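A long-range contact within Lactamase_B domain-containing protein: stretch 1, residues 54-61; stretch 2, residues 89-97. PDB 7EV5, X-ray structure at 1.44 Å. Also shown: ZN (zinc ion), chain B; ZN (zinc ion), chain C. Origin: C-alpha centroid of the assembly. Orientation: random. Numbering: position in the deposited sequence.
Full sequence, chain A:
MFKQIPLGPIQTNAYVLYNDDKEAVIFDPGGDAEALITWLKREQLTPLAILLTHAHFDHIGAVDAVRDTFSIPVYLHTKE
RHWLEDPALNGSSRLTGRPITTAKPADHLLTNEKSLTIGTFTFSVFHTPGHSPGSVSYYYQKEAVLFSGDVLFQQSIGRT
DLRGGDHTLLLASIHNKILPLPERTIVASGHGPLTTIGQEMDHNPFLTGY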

# COMPACT_ATOMS: atom_id res chain seq x y z
N HIS A 54 4.52 0.05 -1.02
CA HIS A 54 5.95 -0.15 -0.80
C HIS A 54 6.20 -1.65 -0.78
O HIS A 54 5.26 -2.46 -0.83
CB HIS A 54 6.49 0.58 0.44
CG HIS A 54 5.97 0.09 1.78
ND1 HIS A 54 4.63 0.04 2.11
CD2 HIS A 54 6.64 -0.27 2.90
CE1 HIS A 54 4.51 -0.36 3.36
NE2 HIS A 54 5.71 -0.57 3.86
N ALA A 55 7.48 -2.02 -0.70
CA ALA A 55 7.89 -3.41 -0.91
C ALA A 55 8.42 -4.08 0.34
O ALA A 55 9.14 -5.08 0.23
CB ALA A 55 8.88 -3.52 -2.07
N HIS A 56 8.06 -3.59 1.52
CA HIS A 56 8.34 -4.37 2.71
C HIS A 56 7.67 -5.73 2.61
O HIS A 56 6.59 -5.88 2.03
CB HIS A 56 7.85 -3.65 3.97
CG HIS A 56 8.79 -2.61 4.47
ND1 HIS A 56 8.36 -1.51 5.19
CD2 HIS A 56 10.13 -2.49 4.36
CE1 HIS A 56 9.40 -0.77 5.51
NE2 HIS A 56 10.49 -1.33 5.02
N PHE A 57 8.32 -6.73 3.22
CA PHE A 57 7.88 -8.12 3.08
C PHE A 57 6.40 -8.31 3.44
O PHE A 57 5.71 -9.16 2.85
CB PHE A 57 8.76 -9.04 3.93
CG PHE A 57 8.50 -8.92 5.42
CD1 PHE A 57 7.64 -9.80 6.07
CD2 PHE A 57 9.10 -7.91 6.16
CE1 PHE A 57 7.39 -9.68 7.43
CE2 PHE A 57 8.86 -7.78 7.52
CZ PHE A 57 8.00 -8.66 8.15
N ASP A 58 5.91 -7.58 4.44
CA ASP A 58 4.55 -7.78 4.93
C ASP A 58 3.51 -7.24 3.97
O ASP A 58 2.31 -7.46 4.19
CB ASP A 58 4.39 -7.20 6.34
CG ASP A 58 4.68 -5.71 6.41
OD1 ASP A 58 5.81 -5.31 6.04
OD2 ASP A 58 3.78 -4.96 6.87
N HIS A 59 3.93 -6.56 2.90
CA HIS A 59 3.03 -6.06 1.88
C HIS A 59 3.10 -6.83 0.57
O HIS A 59 2.32 -6.52 -0.34
CB HIS A 59 3.28 -4.56 1.64
CG HIS A 59 3.05 -3.73 2.87
ND1 HIS A 59 2.00 -2.85 3.00
CD2 HIS A 59 3.71 -3.71 4.05
CE1 HIS A 59 2.03 -2.32 4.21
NE2 HIS A 59 3.05 -2.83 4.87
N ILE A 60 3.99 -7.82 0.45
CA ILE A 60 4.30 -8.44 -0.84
C ILE A 60 4.22 -9.96 -0.83
O ILE A 60 4.44 -10.57 -1.88
CB ILE A 60 5.66 -7.99 -1.39
CG1 ILE A 60 6.78 -8.58 -0.53
CG2 ILE A 60 5.72 -6.47 -1.49
CD1 ILE A 60 8.16 -8.43 -1.11
N GLY A 61 3.94 -10.59 0.31
CA GLY A 61 4.08 -12.03 0.39
C GLY A 61 3.14 -12.81 -0.51
O GLY A 61 3.44 -13.94 -0.89
N LEU A 89 16.86 -6.84 1.68
CA LEU A 89 16.46 -5.44 1.54
C LEU A 89 15.04 -5.18 2.01
O LEU A 89 14.74 -4.07 2.47
CB LEU A 89 16.58 -5.01 0.07
CG LEU A 89 17.97 -5.12 -0.56
CD1 LEU A 89 17.90 -4.75 -2.02
CD2 LEU A 89 18.94 -4.20 0.17
N ASN A 90 14.14 -6.17 1.90
CA ASN A 90 12.73 -5.92 2.14
C ASN A 90 12.30 -6.13 3.59
O ASN A 90 11.11 -6.03 3.88
CB ASN A 90 11.83 -6.69 1.16
CG ASN A 90 11.91 -8.22 1.32
OD1 ASN A 90 12.12 -8.74 2.42
ND2 ASN A 90 11.73 -8.93 0.21
N GLY A 91 13.25 -6.44 4.48
CA GLY A 91 12.95 -6.61 5.89
C GLY A 91 12.69 -8.04 6.34
O GLY A 91 12.68 -8.29 7.55
N SER A 92 12.45 -8.99 5.44
CA SER A 92 12.02 -10.30 5.90
C SER A 92 13.11 -10.99 6.70
O SER A 92 12.87 -11.49 7.80
CB SER A 92 11.58 -11.21 4.75
OG SER A 92 12.50 -11.19 3.67
N SER A 93 14.33 -11.06 6.16
CA SER A 93 15.40 -11.75 6.86
C SER A 93 15.68 -11.11 8.21
O SER A 93 15.76 -11.80 9.23
CB SER A 93 16.67 -11.76 6.01
OG SER A 93 16.48 -12.52 4.83
N ARG A 94 15.81 -9.79 8.23
CA ARG A 94 16.21 -9.12 9.46
C ARG A 94 15.11 -9.15 10.52
O ARG A 94 15.39 -9.32 11.71
CB ARG A 94 16.60 -7.68 9.16
CG ARG A 94 18.01 -7.48 8.65
CD ARG A 94 18.38 -6.05 8.90
NE ARG A 94 19.56 -5.60 8.18
CZ ARG A 94 20.49 -4.83 8.74
NH1 ARG A 94 20.36 -4.49 10.01
NH2 ARG A 94 21.53 -4.43 8.04
N LEU A 95 13.85 -8.95 10.12
CA LEU A 95 12.78 -8.80 11.09
C LEU A 95 12.12 -10.12 11.45
O LEU A 95 11.50 -10.20 12.52
CB LEU A 95 11.73 -7.81 10.59
CG LEU A 95 12.19 -6.35 10.49
CD1 LEU A 95 11.08 -5.48 9.91
CD2 LEU A 95 12.66 -5.82 11.84
N THR A 96 12.23 -11.14 10.60
CA THR A 96 11.55 -12.41 10.86
C THR A 96 12.47 -13.63 10.82
O THR A 96 12.03 -14.72 11.21
CB THR A 96 10.38 -12.65 9.88
OG1 THR A 96 10.87 -13.20 8.65
CG2 THR A 96 9.61 -11.36 9.61
N GLY A 97 13.70 -13.49 10.35
CA GLY A 97 14.61 -14.61 10.28
C GLY A 97 14.36 -15.56 9.14
O GLY A 97 14.98 -16.63 9.10
ZN ZN B . 6.38 -1.04 5.76
ZN ZN C . 3.67 -2.62 6.82
O HOH W 1 5.66 -2.60 6.65

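His54 does not reach stretch 2. Its NE2 binds the chain B zinc at 2.1 Å. Ala55 is buried, and its backbone O lies 3.3 Å from Asn90 CB. His56 CA and Asn90 CA, 4.7 Å apart, are the nearest CA pair across the stretches. His56 CA also forms a CA-H...O contact with Asn90 O at 3.4 Å. His56 ND1 binds the chain B zinc at 2.1 Å, while His56 CD2 comes to 3.7 Å from Asn90 O.

Phe57 is the center of the contact. Its backbone N donates to Asn90 O at 3.0 Å, the one hydrogen bond across the stretches. Its side chain points toward stretch 2, with chi1 in the p well, and covers the start of the 92-96 helix. Ser92 CA sits over one ring face, 4.2 Å from the ring centroid, in a CH-pi contact. Phe57 CD2 is 3.6 Å from Gly91 C. Glycine suits this N-cap position: its phi is positive, and a CB would point at the ring, about 3.4 Å from Phe57 CD2. Farther along the ring, Phe57 CE2 meets Leu95 CD1 at 4.0 Å, near the ring plane, and Phe57 CZ meets Thr96 CG2 at 3.5 Å. A large, flat, apolar side chain can span all these neighbors. Asn90 OD1 accepts from Ser92 N at 3.0 Å and from Ser92 OG at 2.8 Å, which holds the loop to the helix start.

Asp58 and His59 make no contact with stretch 2. Asp58 OD2 and His59 NE2 bind the chain C zinc at 2.3 and 2.1 Å, and water 1 bridges the two zincs. Ile60 points back toward stretch 2, its CD1 packing 3.8 Å from Asn90 ND2. Gly61 lies out of reach. The contact buries 313 Å² in total.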